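Local coordinates for penicillin binding protein 2X (PDB 5U47) that probably cross-links the peptides of neighbouring glycan strands in the septal cell wall as a transpeptidase, and is a target of beta-lactam antibiotics, at residues 147-152 with 225-230; 300-305 with 467-472; 518-523 with 547-552. The protein carries 1 engineered substitution. All blocks are in the same frame, centred on the assembly; numbering follows the deposited sequence.

Contact 1. Residues 147-152 with 225-230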
ATOM      1  N   GLY A 147       6.272 -14.897  -7.908  1.00 24.05           N
ATOM      2  CA  GLY A 147       7.701 -14.688  -7.596  1.00 24.48           C
ATOM      3  C   GLY A 147       8.030 -13.230  -7.220  1.00 24.27           C
ATOM      4  O   GLY A 147       7.523 -12.712  -6.208  1.00 22.38           O
ATOM      5  N   THR A 148       8.900 -12.594  -8.017  1.00 23.89           N
ATOM      6  CA  THR A 148       9.273 -11.180  -7.815  1.00 24.42           C
ATOM      7  C   THR A 148       8.164 -10.314  -8.411  1.00 23.43           C
ATOM      8  O   THR A 148       8.138 -10.035  -9.624  1.00 24.53           O
ATOM      9  CB  THR A 148      10.643 -10.895  -8.439  1.00 26.43           C
ATOM     10  OG1 THR A 148      11.608 -11.786  -7.841  1.00 26.91           O
ATOM     11  CG2 THR A 148      11.048  -9.472  -8.205  1.00 27.24           C
ATOM     12  N   PHE A 149       7.244  -9.906  -7.548  1.00 21.58           N
ATOM     13  CA  PHE A 149       6.019  -9.233  -7.954  1.00 20.98           C
ATOM     14  C   PHE A 149       5.456  -8.520  -6.740  1.00 19.72           C
ATOM     15  O   PHE A 149       4.986  -9.170  -5.806  1.00 19.14           O
ATOM     16  CB  PHE A 149       5.041 -10.327  -8.455  1.00 21.97           C
ATOM     17  CG  PHE A 149       3.665  -9.842  -8.854  1.00 21.96           C
ATOM     18  CD1 PHE A 149       2.709  -9.538  -7.901  1.00 23.30           C
ATOM     19  CD2 PHE A 149       3.307  -9.777 -10.194  1.00 24.16           C
ATOM     20  CE1 PHE A 149       1.439  -9.109  -8.274  1.00 23.84           C
ATOM     21  CE2 PHE A 149       2.041  -9.372 -10.580  1.00 23.46           C
ATOM     22  CZ  PHE A 149       1.102  -9.050  -9.615  1.00 24.23           C
ATOM     23  N   ALA A 150       5.517  -7.186  -6.746  1.00 19.62           N
ATOM     24  CA  ALA A 150       5.025  -6.344  -5.621  1.00 18.91           C
ATOM     25  C   ALA A 150       5.368  -6.965  -4.287  1.00 19.42           C
ATOM     26  O   ALA A 150       4.550  -6.986  -3.364  1.00 19.55           O
ATOM     27  CB  ALA A 150       3.535  -6.182  -5.733  1.00 19.17           C
ATOM     28  N   SER A 151       6.595  -7.435  -4.168  1.00 19.94           N
ATOM     29  CA  SER A 151       6.973  -8.215  -2.993  1.00 21.47           C
ATOM     30  C   SER A 151       6.876  -7.468  -1.679  1.00 21.98           C
ATOM     31  O   SER A 151       6.252  -7.960  -0.720  1.00 21.23           O
ATOM     32  CB  SER A 151       8.358  -8.834  -3.193  1.00 21.78           C
ATOM     33  OG  SER A 151       8.303  -9.788  -4.238  1.00 21.38           O
ATOM     34  N   GLU A 152       7.478  -6.287  -1.624  1.00 21.76           N
ATOM     35  CA  GLU A 152       7.387  -5.482  -0.411  1.00 23.35           C
ATOM     36  C   GLU A 152       5.932  -5.092  -0.081  1.00 22.71           C
ATOM     37  O   GLU A 152       5.544  -5.064   1.079  1.00 24.81           O
ATOM     38  CB  GLU A 152       8.315  -4.257  -0.478  1.00 22.47           C
ATOM     39  CG  GLU A 152       9.793  -4.624  -0.351  1.00 22.72           C
ATOM     40  CD  GLU A 152      10.428  -5.260  -1.583  1.00 23.39           C
ATOM     41  OE1 GLU A 152       9.818  -5.325  -2.710  1.00 22.72           O
ATOM     42  OE2 GLU A 152      11.586  -5.699  -1.414  1.00 24.96           O
ATOM     43  N   PRO A 225      -1.223  -8.013 -14.809  1.00 28.01           N
ATOM     44  CA  PRO A 225      -0.522  -7.759 -16.076  1.00 29.58           C
ATOM     45  C   PRO A 225       0.314  -6.484 -16.052  1.00 27.49           C
ATOM     46  O   PRO A 225       1.475  -6.477 -16.492  1.00 27.08           O
ATOM     47  CB  PRO A 225      -1.669  -7.618 -17.105  1.00 31.54           C
ATOM     48  CG  PRO A 225      -2.829  -8.344 -16.496  1.00 31.64           C
ATOM     49  CD  PRO A 225      -2.664  -8.243 -15.010  1.00 30.65           C
ATOM     50  N   LEU A 226      -0.267  -5.401 -15.536  1.00 26.51           N
ATOM     51  CA  LEU A 226       0.449  -4.135 -15.470  1.00 24.15           C
ATOM     52  C   LEU A 226       1.620  -4.244 -14.507  1.00 22.61           C
ATOM     53  O   LEU A 226       2.717  -3.758 -14.798  1.00 22.91           O
ATOM     54  CB  LEU A 226      -0.469  -3.002 -15.014  1.00 24.69           C
ATOM     55  CG  LEU A 226       0.174  -1.614 -15.010  1.00 25.23           C
ATOM     56  CD1 LEU A 226       0.564  -1.233 -16.426  1.00 26.96           C
ATOM     57  CD2 LEU A 226      -0.771  -0.584 -14.419  1.00 24.90           C
ATOM     58  N   GLN A 227       1.376  -4.860 -13.358  1.00 20.95           N
ATOM     59  CA  GLN A 227       2.423  -5.038 -12.342  1.00 20.51           C
ATOM     60  C   GLN A 227       3.609  -5.822 -12.905  1.00 21.90           C
ATOM     61  O   GLN A 227       4.750  -5.442 -12.683  1.00 22.76           O
ATOM     62  CB  GLN A 227       1.869  -5.750 -11.123  1.00 19.68           C
ATOM     63  CG  GLN A 227       2.882  -5.968  -9.996  1.00 19.64           C
ATOM     64  CD  GLN A 227       3.183  -4.699  -9.193  1.00 19.36           C
ATOM     65  OE1 GLN A 227       2.271  -3.942  -8.829  1.00 19.68           O
ATOM     66  NE2 GLN A 227       4.442  -4.506  -8.854  1.00 18.99           N
ATOM     67  N   THR A 228       3.326  -6.916 -13.619  1.00 22.86           N
ATOM     68  CA  THR A 228       4.367  -7.765 -14.236  1.00 25.44           C
ATOM     69  C   THR A 228       5.206  -6.949 -15.193  1.00 25.41           C
ATOM     70  O   THR A 228       6.433  -7.014 -15.182  1.00 25.23           O
ATOM     71  CB  THR A 228       3.733  -9.007 -14.930  1.00 27.91           C
ATOM     72  OG1 THR A 228       3.070  -9.789 -13.934  1.00 28.56           O
ATOM     73  CG2 THR A 228       4.774  -9.892 -15.614  1.00 30.93           C
ATOM     74  N   PHE A 229       4.536  -6.124 -15.975  1.00 25.47           N
ATOM     75  CA  PHE A 229       5.198  -5.263 -16.930  1.00 27.16           C
ATOM     76  C   PHE A 229       6.046  -4.209 -16.216  1.00 25.57           C
ATOM     77  O   PHE A 229       7.172  -3.941 -16.631  1.00 25.25           O
ATOM     78  CB  PHE A 229       4.140  -4.622 -17.824  1.00 30.37           C
ATOM     79  CG  PHE A 229       4.686  -3.910 -18.989  1.00 33.63           C
ATOM     80  CD1 PHE A 229       4.893  -4.574 -20.183  1.00 37.32           C
ATOM     81  CD2 PHE A 229       4.967  -2.566 -18.913  1.00 33.80           C
ATOM     82  CE1 PHE A 229       5.397  -3.904 -21.278  1.00 37.69           C
ATOM     83  CE2 PHE A 229       5.472  -1.892 -19.990  1.00 34.76           C
ATOM     84  CZ  PHE A 229       5.696  -2.558 -21.180  1.00 36.93           C
ATOM     85  N   LEU A 230       5.519  -3.629 -15.126  1.00 22.73           N
ATOM     86  CA  LEU A 230       6.270  -2.645 -14.347  1.00 22.29           C
ATOM     87  C   LEU A 230       7.576  -3.226 -13.769  1.00 22.64           C
ATOM     88  O   LEU A 230       8.614  -2.541 -13.758  1.00 22.12           O
ATOM     89  CB  LEU A 230       5.416  -2.089 -13.191  1.00 22.73           C
ATOM     90  CG  LEU A 230       6.121  -1.143 -12.225  1.00 22.87           C
ATOM     91  CD1 LEU A 230       6.631   0.081 -12.945  1.00 23.75           C
ATOM     92  CD2 LEU A 230       5.203  -0.736 -11.090  1.00 24.42           C
TER

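Contact 2. Residues 300-305 with 467-472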
ATOM      1  N   MET A 300       2.344  21.214  -6.365  1.00 27.53           N
ATOM      2  CA  MET A 300       1.467  21.728  -5.312  1.00 28.57           C
ATOM      3  C   MET A 300       1.614  23.249  -5.207  1.00 29.36           C
ATOM      4  O   MET A 300       0.614  23.961  -5.107  1.00 28.95           O
ATOM      5  CB  MET A 300       1.780  21.100  -3.953  1.00 29.27           C
ATOM      6  CG  MET A 300       1.304  19.676  -3.701  1.00 30.03           C
ATOM      7  SD  MET A 300       1.939  18.356  -4.756  1.00 32.61           S
ATOM      8  CE  MET A 300       0.704  18.324  -6.022  1.00 31.08           C
ATOM      9  N   LEU A 301       2.863  23.729  -5.236  1.00 29.20           N
ATOM     10  CA  LEU A 301       3.154  25.166  -5.138  1.00 30.44           C
ATOM     11  C   LEU A 301       2.465  25.958  -6.214  1.00 30.42           C
ATOM     12  O   LEU A 301       1.800  26.941  -5.927  1.00 32.58           O
ATOM     13  CB  LEU A 301       4.644  25.454  -5.253  1.00 32.51           C
ATOM     14  CG  LEU A 301       4.917  26.981  -5.207  1.00 35.15           C
ATOM     15  CD1 LEU A 301       4.783  27.506  -3.788  1.00 36.66           C
ATOM     16  CD2 LEU A 301       6.261  27.312  -5.750  1.00 38.62           C
ATOM     17  N   LEU A 302       2.666  25.544  -7.460  1.00 30.89           N
ATOM     18  CA  LEU A 302       2.061  26.194  -8.601  1.00 31.09           C
ATOM     19  C   LEU A 302       0.542  26.199  -8.511  1.00 30.70           C
ATOM     20  O   LEU A 302      -0.079  27.221  -8.808  1.00 31.45           O
ATOM     21  CB  LEU A 302       2.493  25.516  -9.900  1.00 31.82           C
ATOM     22  CG  LEU A 302       1.920  26.102 -11.195  1.00 32.79           C
ATOM     23  CD1 LEU A 302       2.343  27.548 -11.371  1.00 35.14           C
ATOM     24  CD2 LEU A 302       2.362  25.287 -12.392  1.00 33.26           C
ATOM     25  N   SER A 303      -0.051  25.073  -8.097  1.00 29.47           N
ATOM     26  CA  SER A 303      -1.517  25.000  -7.985  1.00 31.15           C
ATOM     27  C   SER A 303      -2.037  25.999  -6.960  1.00 31.52           C
ATOM     28  O   SER A 303      -3.102  26.583  -7.151  1.00 32.86           O
ATOM     29  CB  SER A 303      -2.011  23.595  -7.624  1.00 30.44           C
ATOM     30  OG  SER A 303      -1.692  23.231  -6.292  1.00 30.70           O
ATOM     31  N   ALA A 304      -1.285  26.164  -5.872  1.00 30.58           N
ATOM     32  CA  ALA A 304      -1.644  27.098  -4.803  1.00 32.31           C
ATOM     33  C   ALA A 304      -1.535  28.546  -5.288  1.00 33.41           C
ATOM     34  O   ALA A 304      -2.406  29.376  -5.012  1.00 33.33           O
ATOM     35  CB  ALA A 304      -0.760  26.879  -3.586  1.00 31.99           C
ATOM     36  N   ALA A 305      -0.457  28.843  -6.008  1.00 33.68           N
ATOM     37  CA  ALA A 305      -0.262  30.181  -6.555  1.00 34.79           C
ATOM     38  C   ALA A 305      -1.401  30.535  -7.501  1.00 35.45           C
ATOM     39  O   ALA A 305      -1.908  31.665  -7.472  1.00 35.87           O
ATOM     40  CB  ALA A 305       1.075  30.280  -7.277  1.00 35.10           C
ATOM     41  N   SER A 467      -6.528  22.325 -13.455  1.00 29.38           N
ATOM     42  CA  SER A 467      -6.462  22.230 -14.899  1.00 31.55           C
ATOM     43  C   SER A 467      -5.321  23.069 -15.489  1.00 32.04           C
ATOM     44  O   SER A 467      -4.596  22.620 -16.390  1.00 30.93           O
ATOM     45  CB  SER A 467      -7.796  22.695 -15.482  1.00 34.74           C
ATOM     46  OG  SER A 467      -7.708  22.850 -16.885  1.00 39.59           O
ATOM     47  N   GLU A 468      -5.182  24.298 -14.994  1.00 32.52           N
ATOM     48  CA  GLU A 468      -4.101  25.178 -15.446  1.00 33.61           C
ATOM     49  C   GLU A 468      -2.738  24.626 -15.047  1.00 31.76           C
ATOM     50  O   GLU A 468      -1.788  24.687 -15.834  1.00 32.40           O
ATOM     51  CB  GLU A 468      -4.318  26.622 -14.970  1.00 35.94           C
ATOM     52  CG  GLU A 468      -5.516  27.249 -15.661  1.00 38.15           C
ATOM     53  CD  GLU A 468      -5.793  28.680 -15.237  1.00 42.34           C
ATOM     54  OE1 GLU A 468      -6.808  29.259 -15.711  1.00 44.17           O
ATOM     55  OE2 GLU A 468      -5.006  29.227 -14.434  1.00 44.79           O
ATOM     56  N   THR A 469      -2.646  24.076 -13.845  1.00 30.09           N
ATOM     57  CA  THR A 469      -1.410  23.458 -13.383  1.00 29.80           C
ATOM     58  C   THR A 469      -1.014  22.320 -14.338  1.00 29.45           C
ATOM     59  O   THR A 469       0.141  22.256 -14.770  1.00 29.82           O
ATOM     60  CB  THR A 469      -1.530  22.935 -11.932  1.00 28.96           C
ATOM     61  OG1 THR A 469      -1.790  24.031 -11.052  1.00 29.84           O
ATOM     62  CG2 THR A 469      -0.245  22.260 -11.488  1.00 28.85           C
ATOM     63  N   ARG A 470      -1.984  21.475 -14.712  1.00 28.12           N
ATOM     64  CA  ARG A 470      -1.711  20.359 -15.633  1.00 27.73           C
ATOM     65  C   ARG A 470      -1.246  20.852 -16.998  1.00 28.81           C
ATOM     66  O   ARG A 470      -0.343  20.271 -17.591  1.00 28.32           O
ATOM     67  CB  ARG A 470      -2.918  19.437 -15.796  1.00 26.81           C
ATOM     68  CG  ARG A 470      -3.247  18.593 -14.555  1.00 25.90           C
ATOM     69  CD  ARG A 470      -4.203  17.446 -14.878  1.00 24.67           C
ATOM     70  NE  ARG A 470      -5.393  17.888 -15.613  1.00 26.32           N
ATOM     71  CZ  ARG A 470      -6.474  18.459 -15.074  1.00 28.33           C
ATOM     72  NH1 ARG A 470      -6.566  18.701 -13.762  1.00 28.21           N
ATOM     73  NH2 ARG A 470      -7.478  18.821 -15.862  1.00 29.56           N
ATOM     74  N   ASN A 471      -1.852  21.929 -17.485  1.00 30.87           N
ATOM     75  CA  ASN A 471      -1.441  22.496 -18.765  1.00 33.06           C
ATOM     76  C   ASN A 471      -0.009  23.069 -18.683  1.00 32.57           C
ATOM     77  O   ASN A 471       0.794  22.826 -19.578  1.00 32.49           O
ATOM     78  CB  ASN A 471      -2.428  23.539 -19.263  1.00 35.91           C
ATOM     79  CG  ASN A 471      -2.018  24.105 -20.611  1.00 40.34           C
ATOM     80  OD1 ASN A 471      -1.808  23.357 -21.567  1.00 44.07           O
ATOM     81  ND2 ASN A 471      -1.870  25.420 -20.685  1.00 41.89           N
ATOM     82  N   TYR A 472       0.325  23.792 -17.615  1.00 32.11           N
ATOM     83  CA  TYR A 472       1.702  24.303 -17.466  1.00 33.57           C
ATOM     84  C   TYR A 472       2.701  23.146 -17.416  1.00 31.88           C
ATOM     85  O   TYR A 472       3.811  23.255 -17.931  1.00 33.00           O
ATOM     86  CB  TYR A 472       1.868  25.205 -16.228  1.00 34.10           C
ATOM     87  CG  TYR A 472       1.136  26.528 -16.327  1.00 35.82           C
ATOM     88  CD1 TYR A 472       1.434  27.428 -17.340  1.00 37.92           C
ATOM     89  CD2 TYR A 472       0.186  26.903 -15.384  1.00 35.71           C
ATOM     90  CE1 TYR A 472       0.778  28.651 -17.440  1.00 39.01           C
ATOM     91  CE2 TYR A 472      -0.474  28.115 -15.480  1.00 37.12           C
ATOM     92  CZ  TYR A 472      -0.170  28.982 -16.507  1.00 38.89           C
ATOM     93  OH  TYR A 472      -0.817  30.186 -16.599  1.00 41.55           O
TER

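Contact 3. Residues 518-523 with 547-552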
ATOM      1  N   THR A 518      23.883  17.773   7.431  1.00 83.02           N
ATOM      2  CA  THR A 518      23.605  18.569   6.230  1.00 78.54           C
ATOM      3  C   THR A 518      23.567  17.704   4.960  1.00 73.27           C
ATOM      4  O   THR A 518      23.902  16.516   4.984  1.00 72.27           O
ATOM      5  CB  THR A 518      24.658  19.683   6.050  1.00 81.24           C
ATOM      6  OG1 THR A 518      25.969  19.102   6.061  1.00 81.35           O
ATOM      7  CG2 THR A 518      24.551  20.733   7.170  1.00 84.18           C
ATOM      8  N   TYR A 519      23.177  18.321   3.850  1.00 66.64           N
ATOM      9  CA  TYR A 519      23.045  17.624   2.583  1.00 62.81           C
ATOM     10  C   TYR A 519      24.366  17.093   2.001  1.00 64.28           C
ATOM     11  O   TYR A 519      25.415  17.714   2.151  1.00 62.81           O
ATOM     12  CB  TYR A 519      22.375  18.535   1.552  1.00 61.02           C
ATOM     13  CG  TYR A 519      20.993  19.011   1.951  1.00 59.41           C
ATOM     14  CD1 TYR A 519      19.966  18.100   2.172  1.00 57.54           C
ATOM     15  CD2 TYR A 519      20.703  20.368   2.071  1.00 59.86           C
ATOM     16  CE1 TYR A 519      18.696  18.515   2.531  1.00 57.62           C
ATOM     17  CE2 TYR A 519      19.432  20.796   2.431  1.00 60.39           C
ATOM     18  CZ  TYR A 519      18.432  19.859   2.657  1.00 59.17           C
ATOM     19  OH  TYR A 519      17.170  20.250   3.010  1.00 58.70           O
ATOM     20  N   LYS A 520      24.292  15.935   1.338  1.00 63.61           N
ATOM     21  CA  LYS A 520      25.454  15.338   0.669  1.00 64.41           C
ATOM     22  C   LYS A 520      25.802  16.185  -0.553  1.00 64.92           C
ATOM     23  O   LYS A 520      24.918  16.775  -1.184  1.00 62.87           O
ATOM     24  CB  LYS A 520      25.171  13.903   0.232  1.00 63.39           C
ATOM     25  CG  LYS A 520      24.909  12.930   1.364  1.00 64.37           C
ATOM     26  CD  LYS A 520      24.591  11.552   0.808  1.00 65.10           C
ATOM     27  CE  LYS A 520      24.281  10.544   1.901  1.00 66.82           C
ATOM     28  NZ  LYS A 520      23.879   9.235   1.321  1.00 67.50           N
ATOM     29  N   VAL A 521      27.086  16.234  -0.883  1.00 68.67           N
ATOM     30  CA  VAL A 521      27.576  17.063  -1.998  1.00 69.52           C
ATOM     31  C   VAL A 521      28.029  16.300  -3.253  1.00 69.35           C
ATOM     32  O   VAL A 521      28.217  16.914  -4.301  1.00 70.12           O
ATOM     33  CB  VAL A 521      28.711  18.005  -1.520  1.00 71.75           C
ATOM     34  CG1 VAL A 521      28.147  19.093  -0.614  1.00 72.57           C
ATOM     35  CG2 VAL A 521      29.818  17.229  -0.811  1.00 72.29           C
ATOM     36  N   GLY A 522      28.175  14.979  -3.164  1.00 69.24           N
ATOM     37  CA  GLY A 522      28.638  14.187  -4.308  1.00 70.30           C
ATOM     38  C   GLY A 522      27.798  14.327  -5.569  1.00 68.91           C
ATOM     39  O   GLY A 522      26.622  14.701  -5.510  1.00 68.32           O
ATOM     40  N   THR A 523      28.414  14.024  -6.712  1.00 70.26           N
ATOM     41  CA  THR A 523      27.744  14.096  -8.014  1.00 68.40           C
ATOM     42  C   THR A 523      26.656  13.023  -8.075  1.00 63.16           C
ATOM     43  O   THR A 523      26.913  11.862  -7.751  1.00 64.18           O
ATOM     44  CB  THR A 523      28.739  13.877  -9.172  1.00 72.00           C
ATOM     45  OG1 THR A 523      29.871  14.745  -9.004  1.00 74.77           O
ATOM     46  CG2 THR A 523      28.066  14.143 -10.529  1.00 71.46           C
ATOM     47  N   VAL A 547      14.279   7.469  -7.694  1.00 25.11           N
ATOM     48  CA  VAL A 547      15.529   6.737  -7.632  1.00 25.81           C
ATOM     49  C   VAL A 547      16.481   7.583  -6.777  1.00 27.20           C
ATOM     50  O   VAL A 547      16.641   8.796  -7.011  1.00 26.50           O
ATOM     51  CB  VAL A 547      16.140   6.422  -9.027  1.00 26.45           C
ATOM     52  CG1 VAL A 547      16.397   7.679  -9.826  1.00 27.34           C
ATOM     53  CG2 VAL A 547      17.427   5.616  -8.877  1.00 27.67           C
ATOM     54  N   GLN A 548      17.075   6.952  -5.765  1.00 28.13           N
ATOM     55  CA  GLN A 548      17.989   7.618  -4.873  1.00 29.21           C
ATOM     56  C   GLN A 548      19.435   7.277  -5.231  1.00 30.58           C
ATOM     57  O   GLN A 548      19.791   6.107  -5.429  1.00 28.97           O
ATOM     58  CB  GLN A 548      17.696   7.253  -3.410  1.00 30.87           C
ATOM     59  CG  GLN A 548      18.581   7.994  -2.411  1.00 33.20           C
ATOM     60  CD  GLN A 548      18.210   7.777  -0.955  1.00 35.43           C
ATOM     61  OE1 GLN A 548      17.144   7.285  -0.644  1.00 35.86           O
ATOM     62  NE2 GLN A 548      19.116   8.152  -0.050  1.00 39.12           N
ATOM     63  N   GLU A 549      20.250   8.330  -5.304  1.00 31.60           N
ATOM     64  CA  GLU A 549      21.683   8.249  -5.568  1.00 34.20           C
ATOM     65  C   GLU A 549      22.071   7.350  -6.740  1.00 34.33           C
ATOM     66  O   GLU A 549      22.809   6.383  -6.576  1.00 35.71           O
ATOM     67  CB  GLU A 549      22.419   7.846  -4.292  1.00 37.46           C
ATOM     68  CG  GLU A 549      22.229   8.846  -3.164  1.00 40.66           C
ATOM     69  CD  GLU A 549      22.741   8.347  -1.825  1.00 45.17           C
ATOM     70  OE1 GLU A 549      23.872   7.837  -1.771  1.00 50.20           O
ATOM     71  OE2 GLU A 549      22.013   8.491  -0.813  1.00 49.12           O
ATOM     72  N   PRO A 550      21.565   7.674  -7.937  1.00 33.66           N
ATOM     73  CA  PRO A 550      21.948   6.931  -9.118  1.00 35.31           C
ATOM     74  C   PRO A 550      23.436   7.156  -9.441  1.00 39.06           C
ATOM     75  O   PRO A 550      23.883   8.302  -9.436  1.00 39.58           O
ATOM     76  CB  PRO A 550      21.073   7.539 -10.211  1.00 33.70           C
ATOM     77  CG  PRO A 550      20.803   8.931  -9.751  1.00 33.70           C
ATOM     78  CD  PRO A 550      20.688   8.819  -8.261  1.00 33.53           C
ATOM     79  N   LYS A 551      24.194   6.076  -9.657  1.00 42.06           N
ATOM     80  CA  LYS A 551      25.606   6.189 -10.056  1.00 47.03           C
ATOM     81  C   LYS A 551      25.718   6.919 -11.383  1.00 46.59           C
ATOM     82  O   LYS A 551      26.624   7.726 -11.569  1.00 48.69           O
ATOM     83  CB  LYS A 551      26.284   4.825 -10.240  1.00 51.56           C
ATOM     84  CG  LYS A 551      27.091   4.299  -9.066  1.00 56.68           C
ATOM     85  CD  LYS A 551      26.243   3.904  -7.887  1.00 58.71           C
ATOM     86  CE  LYS A 551      27.108   3.328  -6.778  1.00 62.93           C
ATOM     87  NZ  LYS A 551      26.313   3.038  -5.551  1.00 64.82           N
ATOM     88  N   THR A 552      24.809   6.585 -12.300  1.00 44.16           N
ATOM     89  CA  THR A 552      24.749   7.159 -13.639  1.00 44.52           C
ATOM     90  C   THR A 552      23.377   7.783 -13.776  1.00 42.15           C
ATOM     91  O   THR A 552      22.372   7.129 -13.457  1.00 41.56           O
ATOM     92  CB  THR A 552      24.912   6.062 -14.723  1.00 45.89           C
ATOM     93  OG1 THR A 552      26.057   5.257 -14.437  1.00 48.86           O
ATOM     94  CG2 THR A 552      25.075   6.674 -16.115  1.00 47.45           C
TER

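Contact 1. Residues 147-152 with 225-230
Phe149 lays its ring against the aliphatic part of Gln227, and this CH-pi contact is the heart of the interface. CG of Gln227 stands almost over the middle of the ring, 3.6 Å from the centroid of Phe149 and 14° off the ring normal. CB of Gln227 comes in beside it, toward CZ and CE2 of the ring. What carries the ring across is its first torsion: CG of Phe149 lies anti to the backbone N (chi1 177°), which brings the ring up to the helix. At the edge of the same ring, in its plane, sits the hydroxyl of Thr228, with OG1 3.5 Å from CE2 of Phe149. That hydroxyl is already engaged with the carbonyl of Ala224 one turn back, so what it offers the ring is van der Waals packing.

A second packing contact involves Ala150. The Gln227 chain bends at chi2, carrying its amide off the ring toward Ala150, whose CB lies 3.7 Å from NE2 of Gln227. The amide plane ends up turned 56° from the ring plane.

No hydrogen bond joins the two segments directly; the polar link runs through a third residue. Glu231, one turn further along the helix, accepts from both Ala150 N and Gln227 NE2 at its OE2, so one carboxylate oxygen draws the two together, and NE2 also donates to the carbonyl of Thr261.

In the fold, the contact sets the loop entering the short helix 151-154 against the N-terminal part of helix 224-241. Gln227 also rests on strand 258-264, an outermost strand of the five-stranded sheet, while Leu226 and Phe229 pack against helix 558-572.

Contact 2. Residues 300-305 with 467-472
Helices 297-308 and 463-478 pass each other with their local axes 9.2 Å apart at closest approach and their directions 131° apart, a steep crossing whose nearest CA atoms, those of Ser303 and Thr469, are 5.6 Å from each other. Ser303 and Thr469 face each other there. OG1 of Thr469 presses against the backbone of the facing helix, 3.2 Å from CA of Ser303 and 3.5 Å from its CB. This hydroxyl bonds to the carbonyl of Ala465 in its own helix, so it meets Ser303 by packing alone.

Ser303 also turns its own hydroxyl back to its helix: with chi1 at 70°, Ser303 OG donates to Met300 O at 2.7 Å, and that oxygen takes Ala304 N as well, both donors coming from the same face. Tyr378 OH is a further partner of Ser303 OG.

Beside the two hydroxyl residues lies an apolar contact. CD2 of Leu302 is 3.9 Å from CB of Tyr472 and 4.1 Å from CG2 of Thr469, touching both residues; the Leu302 and Tyr472 side chains cross at about a right angle. Phe311 meets the Tyr472 ring edge-to-face and also touches Leu302.

This is helix-on-helix core packing in a penicillin-binding transpeptidase domain, on helix 297-308, at whose start lie Ser295 and Lys298, a pair consistent with the SxxK motif of the family.

Contact 3. Residues 518-523 with 547-552
A surface salt bridge ties the loop between strands 503-510 and 526-534 to the end of strand 541-548, where the chain leaves the five-stranded antiparallel sheet. Lys520 of the loop and Glu549, just past the strand, are the two residues that meet. NZ of Lys520 lies 2.9 Å from OE2 of Glu549 and 3.4 Å from OE1, so the ammonium group sits closer to one oxygen than to the other and the hydrogen bond goes to OE2.

The lysine approaches from above the carboxylate, 37° out of its plane. Both chains are extended beyond CG and cross at about a right angle, which lets two long side chains bridge backbones that stay well apart. The Lys520 chain is fully extended from CG to NZ, so its whole length is spent on the span.

OE2 of Glu549 has a second donor within its own segment: NE2 of Gln548 bonds to it at 3.0 Å, with an N-H...O angle of 154°. This amide comes in on the anti side, 26° out of the carboxylate plane and on the face opposite Lys520. Two donors thus hold the same oxygen from its two faces, which would limit rotation of the carboxylate and probably favours its charged form. Gln548 is itself anchored, its OE1 taking a bond from Asn245 ND2, so the positioning of Glu549 reaches back to the neighbouring strand 245-252.

Backbone bonds of Lys520 with Val511 and of Glu549 with Thr526 tie the two residues into their surroundings. The pair forms a surface salt bridge at one end of the central sheet of the transpeptidase domain, the sheet of the penicillin-binding and serine beta-lactamase fold.

How the contacts relate
Three separate places in one chain are sampled here, none touching another. Contact 1 brings a segment of the dimerisation region against helix 224-241, whereas contacts 2 and 3 belong to the transpeptidase domain. The five-stranded sheet relates contacts 1 and 3: Gln227 rests on an outermost strand, 258-264, and contact 3 joins the loop between two of its strands to the residue after strand 541-548; their nearest atoms are about 12 Å apart. Contact 2 is more remote, its nearest atoms about 18 Å from contact 1 and 16 Å from contact 3. It is built on helix 297-308, with the probable SxxK residues Ser295 and Lys298 at its start; the Leu302 side chain lies near the residues of that pattern without touching them.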